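Side-chain contacts in probable adhesion protein (Pseudomonas aeruginosa PAO1, PDB 6R3Z), which binds ferrous iron and other divalent metal ions and probably delivers them, as a periplasmic solute-binding protein, to a metal transport system: residues K209-I212 with D213-A217; K165-A168 with A169-V173; A75-E78 with K79-I82; L33-A36 with G37-P40. All blocks are in the same frame, centred on the assembly; numbering follows the deposited sequence.

Contact 1. Residues K209-I212 with D213-A217; sequences KKTI and DQLKA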
ATOM      1  N   LYS A 209      26.793   2.496  -0.305  1.00 23.90           N
ATOM      2  CA  LYS A 209      27.973   1.778   0.203  1.00 24.31           C
ATOM      3  C   LYS A 209      27.821   1.520   1.714  1.00 27.38           C
ATOM      4  O   LYS A 209      28.077   0.397   2.177  1.00 28.01           O
ATOM      5  CB  LYS A 209      29.262   2.562  -0.071  1.00 26.82           C
ATOM      6  CG  LYS A 209      30.527   1.758   0.233  1.00 37.26           C
ATOM      7  CD  LYS A 209      31.749   2.635   0.413  1.00 52.81           C
ATOM      8  CE  LYS A 209      32.995   1.813   0.671  1.00 64.03           C
ATOM      9  NZ  LYS A 209      32.946   1.109   1.984  1.00 72.60           N
ATOM     10  N   LYS A 210      27.373   2.548   2.473  1.00 23.61           N
ATOM     11  CA  LYS A 210      27.175   2.401   3.926  1.00 23.84           C
ATOM     12  C   LYS A 210      26.090   1.348   4.213  1.00 26.80           C
ATOM     13  O   LYS A 210      26.303   0.458   5.056  1.00 26.18           O
ATOM     14  CB  LYS A 210      26.850   3.745   4.596  1.00 26.63           C
ATOM     15  CG  LYS A 210      28.076   4.671   4.703  1.00 39.29           C
ATOM     16  CD  LYS A 210      27.821   5.941   5.553  1.00 49.63           C
ATOM     17  CE  LYS A 210      26.854   6.918   4.921  1.00 66.15           C
ATOM     18  NZ  LYS A 210      26.812   8.218   5.643  1.00 77.34           N
ATOM     19  N   THR A 211      24.972   1.380   3.454  1.00 22.11           N
ATOM     20  CA  THR A 211      23.911   0.379   3.627  1.00 22.48           C
ATOM     21  C   THR A 211      24.440  -1.046   3.356  1.00 25.98           C
ATOM     22  O   THR A 211      24.159  -1.950   4.152  1.00 25.02           O
ATOM     23  CB  THR A 211      22.664   0.734   2.801  1.00 28.48           C
ATOM     24  OG1 THR A 211      22.127   1.958   3.322  1.00 29.28           O
ATOM     25  CG2 THR A 211      21.589  -0.371   2.874  1.00 30.03           C
ATOM     26  N   ILE A 212      25.203  -1.240   2.261  1.00 24.06           N
ATOM     27  CA  ILE A 212      25.797  -2.549   1.921  1.00 25.16           C
ATOM     28  C   ILE A 212      26.685  -3.048   3.093  1.00 29.34           C
ATOM     29  O   ILE A 212      26.522  -4.184   3.549  1.00 28.20           O
ATOM     30  CB  ILE A 212      26.528  -2.502   0.554  1.00 28.85           C
ATOM     31  CG1 ILE A 212      25.479  -2.396  -0.605  1.00 27.55           C
ATOM     32  CG2 ILE A 212      27.471  -3.708   0.365  1.00 30.98           C
ATOM     33  CD1 ILE A 212      26.021  -1.933  -1.952  1.00 30.02           C
ATOM     34  N   ASP A 213      27.544  -2.148   3.635  1.00 26.03           N
ATOM     35  CA  ASP A 213      28.397  -2.470   4.796  1.00 26.10           C
ATOM     36  C   ASP A 213      27.569  -2.918   6.006  1.00 28.27           C
ATOM     37  O   ASP A 213      27.919  -3.897   6.655  1.00 26.75           O
ATOM     38  CB  ASP A 213      29.324  -1.299   5.153  1.00 28.04           C
ATOM     39  CG  ASP A 213      30.466  -1.110   4.164  1.00 36.80           C
ATOM     40  OD1 ASP A 213      30.772  -2.072   3.408  1.00 37.04           O
ATOM     41  OD2 ASP A 213      31.059  -0.009   4.147  1.00 42.76           O
ATOM     42  N   GLN A 214      26.440  -2.239   6.257  1.00 24.41           N
ATOM     43  CA  GLN A 214      25.515  -2.541   7.345  1.00 25.81           C
ATOM     44  C   GLN A 214      24.838  -3.916   7.157  1.00 27.70           C
ATOM     45  O   GLN A 214      24.660  -4.648   8.138  1.00 25.65           O
ATOM     46  CB  GLN A 214      24.453  -1.464   7.414  1.00 27.61           C
ATOM     47  CG  GLN A 214      23.822  -1.301   8.768  1.00 38.81           C
ATOM     48  CD  GLN A 214      23.200   0.065   8.847  1.00 55.27           C
ATOM     49  OE1 GLN A 214      22.329   0.428   8.047  1.00 51.15           O
ATOM     50  NE2 GLN A 214      23.617   0.842   9.820  1.00 46.12           N
ATOM     51  N   LEU A 215      24.425  -4.248   5.901  1.00 24.76           N
ATOM     52  CA  LEU A 215      23.791  -5.547   5.614  1.00 24.41           C
ATOM     53  C   LEU A 215      24.745  -6.675   6.001  1.00 28.24           C
ATOM     54  O   LEU A 215      24.320  -7.659   6.609  1.00 27.80           O
ATOM     55  CB  LEU A 215      23.381  -5.679   4.127  1.00 24.51           C
ATOM     56  CG  LEU A 215      22.368  -4.633   3.592  1.00 29.60           C
ATOM     57  CD1 LEU A 215      22.065  -4.847   2.114  1.00 29.52           C
ATOM     58  CD2 LEU A 215      21.088  -4.594   4.416  1.00 32.12           C
ATOM     59  N   LYS A 216      26.038  -6.505   5.686  1.00 25.44           N
ATOM     60  CA  LYS A 216      27.082  -7.487   5.998  1.00 25.89           C
ATOM     61  C   LYS A 216      27.338  -7.528   7.505  1.00 28.53           C
ATOM     62  O   LYS A 216      27.312  -8.610   8.086  1.00 26.72           O
ATOM     63  CB  LYS A 216      28.380  -7.178   5.220  1.00 30.02           C
ATOM     64  CG  LYS A 216      28.233  -7.311   3.691  1.00 44.48           C
ATOM     65  CD  LYS A 216      29.584  -7.450   2.972  1.00 55.95           C
ATOM     66  CE  LYS A 216      30.117  -6.154   2.407  1.00 71.40           C
ATOM     67  NZ  LYS A 216      30.756  -5.303   3.448  1.00 84.84           N
ATOM     68  N   ALA A 217      27.549  -6.349   8.143  1.00 26.11           N
ATOM     69  CA  ALA A 217      27.822  -6.267   9.584  1.00 26.09           C
ATOM     70  C   ALA A 217      26.706  -6.870  10.460  1.00 27.11           C
ATOM     71  O   ALA A 217      26.998  -7.599  11.417  1.00 27.02           O
ATOM     72  CB  ALA A 217      28.119  -4.827   9.988  1.00 27.14           C
TER

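Contact 2. Residues K165-A168 with A169-V173; sequences KAPA and ADFRV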
ATOM      1  N   LYS A 165       7.140 -23.028   9.911  1.00 24.50           N
ATOM      2  CA  LYS A 165       7.685 -22.462  11.135  1.00 24.31           C
ATOM      3  C   LYS A 165       7.943 -20.980  10.994  1.00 28.09           C
ATOM      4  O   LYS A 165       8.201 -20.470   9.892  1.00 26.86           O
ATOM      5  CB  LYS A 165       9.041 -23.127  11.452  1.00 26.09           C
ATOM      6  CG  LYS A 165       9.003 -24.635  11.645  1.00 30.74           C
ATOM      7  CD  LYS A 165      10.370 -25.158  12.053  1.00 37.11           C
ATOM      8  CE  LYS A 165      10.304 -26.545  12.654  1.00 47.37           C
ATOM      9  NZ  LYS A 165      10.001 -27.581  11.637  1.00 57.95           N
ATOM     10  N   ALA A 166       8.001 -20.318  12.143  1.00 25.13           N
ATOM     11  CA  ALA A 166       8.408 -18.929  12.234  1.00 24.68           C
ATOM     12  C   ALA A 166       9.910 -18.936  11.898  1.00 27.92           C
ATOM     13  O   ALA A 166      10.571 -19.971  12.076  1.00 26.78           O
ATOM     14  CB  ALA A 166       8.198 -18.448  13.660  1.00 26.19           C
ATOM     15  N   PRO A 167      10.478 -17.843  11.353  1.00 27.71           N
ATOM     16  CA  PRO A 167      11.915 -17.869  11.022  1.00 27.42           C
ATOM     17  C   PRO A 167      12.796 -17.897  12.272  1.00 30.16           C
ATOM     18  O   PRO A 167      12.320 -17.538  13.350  1.00 28.56           O
ATOM     19  CB  PRO A 167      12.108 -16.596  10.198  1.00 28.75           C
ATOM     20  CG  PRO A 167      11.034 -15.678  10.649  1.00 32.87           C
ATOM     21  CD  PRO A 167       9.861 -16.538  11.043  1.00 29.57           C
ATOM     22  N   ALA A 168      14.066 -18.335  12.147  1.00 27.62           N
ATOM     23  CA  ALA A 168      14.984 -18.360  13.291  1.00 28.18           C
ATOM     24  C   ALA A 168      15.255 -16.923  13.777  1.00 31.89           C
ATOM     25  O   ALA A 168      14.942 -15.966  13.063  1.00 29.28           O
ATOM     26  CB  ALA A 168      16.288 -19.048  12.917  1.00 29.80           C
ATOM     27  N   ALA A 169      15.806 -16.776  14.997  1.00 30.61           N
ATOM     28  CA  ALA A 169      16.101 -15.473  15.594  1.00 30.18           C
ATOM     29  C   ALA A 169      17.038 -14.597  14.748  1.00 33.74           C
ATOM     30  O   ALA A 169      16.954 -13.368  14.839  1.00 34.78           O
ATOM     31  CB  ALA A 169      16.674 -15.654  16.983  1.00 31.08           C
ATOM     32  N   ASP A 170      17.918 -15.224  13.935  1.00 29.65           N
ATOM     33  CA  ASP A 170      18.889 -14.507  13.081  1.00 29.69           C
ATOM     34  C   ASP A 170      18.330 -14.074  11.702  1.00 30.38           C
ATOM     35  O   ASP A 170      19.101 -13.606  10.849  1.00 29.68           O
ATOM     36  CB  ASP A 170      20.169 -15.360  12.909  1.00 33.13           C
ATOM     37  CG  ASP A 170      20.041 -16.594  12.021  1.00 42.55           C
ATOM     38  OD1 ASP A 170      18.898 -17.070  11.816  1.00 41.77           O
ATOM     39  OD2 ASP A 170      21.086 -17.085  11.532  1.00 47.49           O
ATOM     40  N   PHE A 171      17.013 -14.249  11.474  1.00 26.18           N
ATOM     41  CA  PHE A 171      16.415 -13.902  10.184  1.00 24.71           C
ATOM     42  C   PHE A 171      16.165 -12.396  10.073  1.00 28.73           C
ATOM     43  O   PHE A 171      15.049 -11.927  10.294  1.00 28.96           O
ATOM     44  CB  PHE A 171      15.145 -14.714   9.927  1.00 26.11           C
ATOM     45  CG  PHE A 171      14.546 -14.564   8.548  1.00 26.76           C
ATOM     46  CD1 PHE A 171      15.145 -15.158   7.442  1.00 28.82           C
ATOM     47  CD2 PHE A 171      13.368 -13.847   8.359  1.00 27.99           C
ATOM     48  CE1 PHE A 171      14.572 -15.044   6.170  1.00 28.95           C
ATOM     49  CE2 PHE A 171      12.787 -13.748   7.092  1.00 29.86           C
ATOM     50  CZ  PHE A 171      13.398 -14.343   6.005  1.00 27.65           C
ATOM     51  N   ARG A 172      17.221 -11.636   9.776  1.00 24.72           N
ATOM     52  CA  ARG A 172      17.086 -10.184   9.601  1.00 23.73           C
ATOM     53  C   ARG A 172      16.698  -9.884   8.170  1.00 25.41           C
ATOM     54  O   ARG A 172      17.183 -10.526   7.236  1.00 23.83           O
ATOM     55  CB  ARG A 172      18.337  -9.428  10.016  1.00 22.71           C
ATOM     56  CG  ARG A 172      18.486  -9.250  11.540  1.00 28.20           C
ATOM     57  CD  ARG A 172      19.638  -8.296  11.829  1.00 26.15           C
ATOM     58  NE  ARG A 172      19.980  -8.192  13.253  1.00 28.31           N
ATOM     59  CZ  ARG A 172      19.411  -7.343  14.106  1.00 37.94           C
ATOM     60  NH1 ARG A 172      18.422  -6.550  13.705  1.00 28.80           N
ATOM     61  NH2 ARG A 172      19.802  -7.305  15.375  1.00 28.70           N
ATOM     62  N   VAL A 173      15.829  -8.881   8.011  1.00 23.14           N
ATOM     63  CA  VAL A 173      15.224  -8.468   6.743  1.00 22.17           C
ATOM     64  C   VAL A 173      15.550  -7.007   6.417  1.00 23.88           C
ATOM     65  O   VAL A 173      15.517  -6.159   7.300  1.00 22.94           O
ATOM     66  CB  VAL A 173      13.673  -8.659   6.904  1.00 27.26           C
ATOM     67  CG1 VAL A 173      12.866  -7.954   5.823  1.00 26.34           C
ATOM     68  CG2 VAL A 173      13.307 -10.142   6.976  1.00 27.26           C
TER

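Contact 3. Residues A75-E78 with K79-I82; sequences ASSE and KPGI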
ATOM      1  N   ALA A  75      -7.464  21.539  -3.089  1.00 27.19           N
ATOM      2  CA  ALA A  75      -7.316  22.963  -2.758  1.00 28.54           C
ATOM      3  C   ALA A  75      -7.344  23.861  -4.008  1.00 32.62           C
ATOM      4  O   ALA A  75      -7.853  24.987  -3.945  1.00 33.18           O
ATOM      5  CB  ALA A  75      -6.018  23.175  -1.979  1.00 29.40           C
ATOM      6  N   SER A  76      -6.824  23.337  -5.140  1.00 29.18           N
ATOM      7  CA  SER A  76      -6.723  24.009  -6.449  1.00 30.28           C
ATOM      8  C   SER A  76      -7.957  23.816  -7.346  1.00 34.07           C
ATOM      9  O   SER A  76      -8.044  24.436  -8.409  1.00 33.49           O
ATOM     10  CB  SER A  76      -5.473  23.528  -7.187  1.00 33.90           C
ATOM     11  OG  SER A  76      -4.284  23.799  -6.460  1.00 39.45           O
ATOM     12  N   SER A  77      -8.899  22.949  -6.927  1.00 30.54           N
ATOM     13  CA  SER A  77     -10.086  22.612  -7.713  1.00 30.06           C
ATOM     14  C   SER A  77     -11.255  23.573  -7.523  1.00 34.38           C
ATOM     15  O   SER A  77     -11.190  24.488  -6.711  1.00 33.77           O
ATOM     16  CB  SER A  77     -10.534  21.190  -7.376  1.00 29.10           C
ATOM     17  OG  SER A  77     -11.184  21.205  -6.116  1.00 28.16           O
ATOM     18  N   GLU A  78     -12.366  23.268  -8.216  1.00 33.09           N
ATOM     19  CA  GLU A  78     -13.635  23.988  -8.171  1.00 33.59           C
ATOM     20  C   GLU A  78     -14.400  23.632  -6.889  1.00 36.51           C
ATOM     21  O   GLU A  78     -15.326  24.362  -6.513  1.00 36.49           O
ATOM     22  CB  GLU A  78     -14.483  23.649  -9.419  1.00 35.16           C
ATOM     23  CG  GLU A  78     -13.923  24.233 -10.709  1.00 45.40           C
ATOM     24  CD  GLU A  78     -14.506  23.678 -11.999  1.00 70.50           C
ATOM     25  OE1 GLU A  78     -15.025  24.483 -12.806  1.00 57.46           O
ATOM     26  OE2 GLU A  78     -14.432  22.444 -12.210  1.00 66.24           O
ATOM     27  N   LYS A  79     -13.997  22.522  -6.206  1.00 30.97           N
ATOM     28  CA  LYS A  79     -14.633  22.051  -4.970  1.00 29.64           C
ATOM     29  C   LYS A  79     -13.610  21.910  -3.833  1.00 32.09           C
ATOM     30  O   LYS A  79     -13.392  20.788  -3.369  1.00 30.94           O
ATOM     31  CB  LYS A  79     -15.388  20.721  -5.205  1.00 29.88           C
ATOM     32  CG  LYS A  79     -16.735  20.887  -5.887  1.00 38.83           C
ATOM     33  CD  LYS A  79     -17.432  19.536  -6.048  1.00 42.98           C
ATOM     34  CE  LYS A  79     -18.709  19.661  -6.835  1.00 49.91           C
ATOM     35  NZ  LYS A  79     -19.354  18.340  -7.051  1.00 46.89           N
ATOM     36  N   PRO A  80     -12.998  23.013  -3.326  1.00 29.62           N
ATOM     37  CA  PRO A  80     -12.026  22.857  -2.231  1.00 28.72           C
ATOM     38  C   PRO A  80     -12.641  22.338  -0.940  1.00 31.75           C
ATOM     39  O   PRO A  80     -11.911  21.821  -0.107  1.00 30.74           O
ATOM     40  CB  PRO A  80     -11.453  24.273  -2.054  1.00 31.11           C
ATOM     41  CG  PRO A  80     -12.515  25.171  -2.565  1.00 36.36           C
ATOM     42  CD  PRO A  80     -13.146  24.439  -3.705  1.00 31.84           C
ATOM     43  N   GLY A  81     -13.962  22.495  -0.787  1.00 29.28           N
ATOM     44  CA  GLY A  81     -14.681  22.040   0.399  1.00 28.75           C
ATOM     45  C   GLY A  81     -15.344  20.684   0.226  1.00 31.47           C
ATOM     46  O   GLY A  81     -16.201  20.309   1.034  1.00 31.15           O
ATOM     47  N   ILE A  82     -14.949  19.932  -0.823  1.00 27.06           N
ATOM     48  CA  ILE A  82     -15.494  18.607  -1.110  1.00 25.82           C
ATOM     49  C   ILE A  82     -15.332  17.672   0.119  1.00 28.43           C
ATOM     50  O   ILE A  82     -14.265  17.676   0.742  1.00 26.03           O
ATOM     51  CB  ILE A  82     -14.853  17.988  -2.413  1.00 28.09           C
ATOM     52  CG1 ILE A  82     -15.683  16.796  -2.954  1.00 27.03           C
ATOM     53  CG2 ILE A  82     -13.373  17.588  -2.212  1.00 28.31           C
ATOM     54  CD1 ILE A  82     -15.254  16.278  -4.316  1.00 28.02           C
TER

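Contact 4. Residues L33-A36 with G37-P40; sequences LIPA and GFNP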
ATOM      1  N   LEU A  33      -8.098   9.787  -9.230  1.00 24.55           N
ATOM      2  CA  LEU A  33      -7.706  11.191  -9.342  1.00 25.76           C
ATOM      3  C   LEU A  33      -6.569  11.364 -10.320  1.00 29.49           C
ATOM      4  O   LEU A  33      -6.423  12.442 -10.915  1.00 29.31           O
ATOM      5  CB  LEU A  33      -7.322  11.759  -7.981  1.00 26.07           C
ATOM      6  CG  LEU A  33      -8.359  12.687  -7.331  1.00 31.50           C
ATOM      7  CD1 LEU A  33      -9.652  11.925  -6.984  1.00 31.86           C
ATOM      8  CD2 LEU A  33      -7.792  13.306  -6.051  1.00 32.21           C
ATOM      9  N   ILE A  34      -5.726  10.336 -10.440  1.00 26.48           N
ATOM     10  CA  ILE A  34      -4.567  10.392 -11.347  1.00 28.13           C
ATOM     11  C   ILE A  34      -4.588   9.186 -12.306  1.00 32.43           C
ATOM     12  O   ILE A  34      -5.076   8.118 -11.916  1.00 29.26           O
ATOM     13  CB  ILE A  34      -3.210  10.591 -10.595  1.00 31.74           C
ATOM     14  CG1 ILE A  34      -2.691   9.305  -9.910  1.00 32.10           C
ATOM     15  CG2 ILE A  34      -3.299  11.756  -9.596  1.00 32.77           C
ATOM     16  CD1 ILE A  34      -1.263   9.439  -9.216  1.00 29.48           C
ATOM     17  N   PRO A  35      -4.087   9.327 -13.553  1.00 31.72           N
ATOM     18  CA  PRO A  35      -4.145   8.191 -14.495  1.00 31.27           C
ATOM     19  C   PRO A  35      -3.298   6.992 -14.069  1.00 34.11           C
ATOM     20  O   PRO A  35      -2.361   7.117 -13.272  1.00 31.79           O
ATOM     21  CB  PRO A  35      -3.617   8.784 -15.811  1.00 33.95           C
ATOM     22  CG  PRO A  35      -3.749  10.256 -15.660  1.00 38.94           C
ATOM     23  CD  PRO A  35      -3.530  10.533 -14.205  1.00 34.81           C
ATOM     24  N   ALA A  36      -3.657   5.817 -14.598  1.00 32.02           N
ATOM     25  CA  ALA A  36      -2.925   4.582 -14.378  1.00 33.29           C
ATOM     26  C   ALA A  36      -1.569   4.707 -15.117  1.00 38.67           C
ATOM     27  O   ALA A  36      -1.471   5.413 -16.125  1.00 38.78           O
ATOM     28  CB  ALA A  36      -3.728   3.405 -14.932  1.00 34.26           C
ATOM     29  N   GLY A  37      -0.547   4.052 -14.595  1.00 36.29           N
ATOM     30  CA  GLY A  37       0.782   4.086 -15.197  1.00 36.54           C
ATOM     31  C   GLY A  37       1.715   5.123 -14.602  1.00 40.80           C
ATOM     32  O   GLY A  37       2.935   4.990 -14.726  1.00 41.88           O
ATOM     33  N   PHE A  38       1.158   6.154 -13.934  1.00 35.47           N
ATOM     34  CA  PHE A  38       1.964   7.184 -13.280  1.00 35.31           C
ATOM     35  C   PHE A  38       2.417   6.693 -11.902  1.00 35.03           C
ATOM     36  O   PHE A  38       1.612   6.112 -11.165  1.00 33.62           O
ATOM     37  CB  PHE A  38       1.175   8.499 -13.159  1.00 38.21           C
ATOM     38  CG  PHE A  38       1.042   9.253 -14.468  1.00 42.11           C
ATOM     39  CD1 PHE A  38       0.127   8.849 -15.436  1.00 46.76           C
ATOM     40  CD2 PHE A  38       1.828  10.367 -14.729  1.00 45.61           C
ATOM     41  CE1 PHE A  38       0.023   9.531 -16.657  1.00 48.64           C
ATOM     42  CE2 PHE A  38       1.708  11.062 -15.938  1.00 49.35           C
ATOM     43  CZ  PHE A  38       0.805  10.641 -16.893  1.00 47.59           C
ATOM     44  N   ASN A  39       3.699   6.925 -11.560  1.00 29.60           N
ATOM     45  CA  ASN A  39       4.248   6.578 -10.247  1.00 27.99           C
ATOM     46  C   ASN A  39       3.698   7.613  -9.266  1.00 29.40           C
ATOM     47  O   ASN A  39       3.946   8.815  -9.431  1.00 28.22           O
ATOM     48  CB  ASN A  39       5.783   6.598 -10.267  1.00 29.98           C
ATOM     49  CG  ASN A  39       6.460   6.179  -8.983  1.00 37.67           C
ATOM     50  OD1 ASN A  39       5.826   5.971  -7.935  1.00 30.06           O
ATOM     51  ND2 ASN A  39       7.777   6.029  -9.038  1.00 29.91           N
ATOM     52  N   PRO A  40       2.888   7.184  -8.277  1.00 26.08           N
ATOM     53  CA  PRO A  40       2.325   8.164  -7.324  1.00 25.16           C
ATOM     54  C   PRO A  40       3.385   8.899  -6.492  1.00 29.01           C
ATOM     55  O   PRO A  40       3.106   9.987  -5.979  1.00 28.75           O
ATOM     56  CB  PRO A  40       1.369   7.327  -6.478  1.00 26.30           C
ATOM     57  CG  PRO A  40       1.941   5.934  -6.531  1.00 29.93           C
ATOM     58  CD  PRO A  40       2.504   5.799  -7.927  1.00 26.21           C
TER
HETATM   59  O   HOH W   1      -1.185   6.066 -10.463  1.00 34.44           O

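Contact 1. Residues K209-I212 with D213-A217
The shortest hydrogen bond between 209-212 and 213-217 runs from N of Leu215 to O of Thr211, at 2.9 Å. On the outer side of the same helical turns the carboxylate of Asp213 is held twice, with one lysine on each oxygen. OD2 takes a weak hydrogen bond from NZ of Lys209, one turn earlier, at 3.1 Å, while OD1 accepts NZ of Lys216, three residues later, at 3.2 Å. The second ammonium reaches OD1 on its anti side, 20° out of the carboxylate plane. Because the two partners arrive from opposite directions along the helix, together they probably limit the carboxylate's rotation, and their charges would be expected to favour its ionised form. The ammonium groups themselves stay 6.9 Å apart, measured NZ to NZ between Lys209 and Lys216. Lys209 reaches its target with CG anti to the backbone N (chi1 -171°), an extended chain and a bend at chi4 that turns NZ forward, toward the C-terminal end, to OD2 of Asp213. Lys216 instead folds at chi3 and chi4, and its CE passes 4.1 Å from CG2 of Ile212, so the aliphatic part of the lysine lies across the isoleucine branch.

The backbone underneath is regular: N of Asp213 meets O of Lys209 at 3.0 Å with an N-H...O angle of 166°. The face carrying Ile212 and Leu215 is buried, and both side chains pack on Ile237 of helix 234-241. The evidence thus describes an amphipathic alpha-helix, 205-217, whose outer side carries an i to i+4 and i to i+3 salt-bridge network, Lys209-Asp213-Lys216.

Contact 2. Residues K165-A168 with A169-V173
Pro167 packs on Phe171 across a type I beta turn, Ala168 to Phe171, that leads from the loop after helix 138-160 into strand 172-175 of the parallel sheet that also holds strand 220-226. Followed outward, the phenylalanine begins with CB, which lies 3.4 Å from O of Ala168 and 3.6 Å from CB of Pro167. Next, CG keeps a similar distance from that proline carbon, and CD2 makes the closest approach, 3.5 Å to CB of Pro167, with the proline CG slightly farther off. Across this turn the proline therefore meets one flank of the ring near its root, approaching obliquely. The first torsion explains this: CG stands anti to the backbone N (chi1 -172°), which swings the ring back under the turn toward the proline. Beyond the turn, the ring reaches Val222 and Ile276, and Pro167 also touches Ile276, so both side chains pack against helix 260-277, and the ring also against strand 220-226.

On the exposed side, Asp170 OD1 comes within 3.5 Å of CB of Ala168. The turn itself is closed by N of Phe171 donating to O of Ala168 at 3.1 Å; the N-H...O angle is 156°, but the donor stands above the carbonyl plane, 53° out of it.

Contact 3. Residues A75-E78 with K79-I82
Ser77 reaches forward with its hydroxyl to the backbone N of Lys79, which donates to OG at 3.1 Å with an N-H...O angle of 145°. The torsion responsible is chi1 of 76°: OG sits between the serine's own N and its carbonyl carbon, a position that brings it over the following peptide. There it also lies 3.4 Å from C of Lys79. The same OG is hydrogen-bonded to O of Ile74 in the preceding helical turn, so one hydroxyl joins the last residues of the helix to the chain leaving it.

This is the C-terminal exit of helix 68-76, after which a type I beta turn, Lys79 to Ile82, directs the chain to strand 84-86. Pro80 fits into the bend with CD 3.5 Å from C of Glu78, while its CB is 4.1 Å from O of Ala75. Glu78 and Lys79 both place CG beside the backbone N, and their chains run out extended. In Lys79, chi1 of -78° lays CG alongside the preceding peptide, 3.7 Å from C of Glu78. From there chi2 to chi4 of Lys79 are all close to anti, and the straight chain carries NZ to O of Leu56, with a weaker hydrogen bond to O of Gly54.

Contact 4. Residues L33-A36 with G37-P40
Pro35 and Phe38 face each other across a type II beta turn, Pro35 to Phe38, in the loop between strand 29-32 and helix 47-53. Gly37 occupies its third position with phi 95° and psi -21°, a positive phi that suits glycine, as is usual at this place in a type II turn.

The closer apolar packing is between Pro35 CB and the ring of Phe38: CD1 is 3.8 Å away, CE1 is equally near, and Pro35 CG adds looser contacts to the same two atoms. A chi1 of -75°, with CG beside the backbone N, brings the CD1-CE1 side of the ring to the proline. O of Ala36 lies at the ring's edge, near its plane. Despite this contact Phe38 remains exposed, whereas Pro35 has a second neighbour in Asp49 of helix 47-53.

The inner pair, Ile34 with Pro40, is buried but looser: CD1 of Ile34 is 4.3 Å from CB of Pro40. Ile34 also packs on Phe69, and Pro40 leads directly to His41, a metal ligand whose ND1 is hydrogen-bonded to OD1 of Asn39. The chain just after the turn thus borders the metal site: the side chain of Pro40 is about 7 Å from the bound nickel ion.

Between O of Pro35 and N of Phe38 the gap is 3.7 Å, and a water joins the two limbs, donating to O of Pro35 at 3.2 Å and to O of Phe38 at 2.9 Å.

The four contacts divide between the two parallel four-stranded sheets, each with strand order 2-1-3-4. Contacts 3 and 4 belong with the sheet containing strands 29-32 and 84-86; contacts 1 and 2 belong with the one containing strands 172-175 and 220-226. Within each pair the centres are about 20 Å (contacts 3 and 4) and about 19 Å (contacts 1 and 2) apart, without touching. Contacts 2 and 3 are the most distant, with centres about 49 Å apart on opposite sides of the chain's centre. Contact 4 alone adjoins the nickel site, which is formed by His41, His66, His111, His177, His199 and His250; the other three lie away from it.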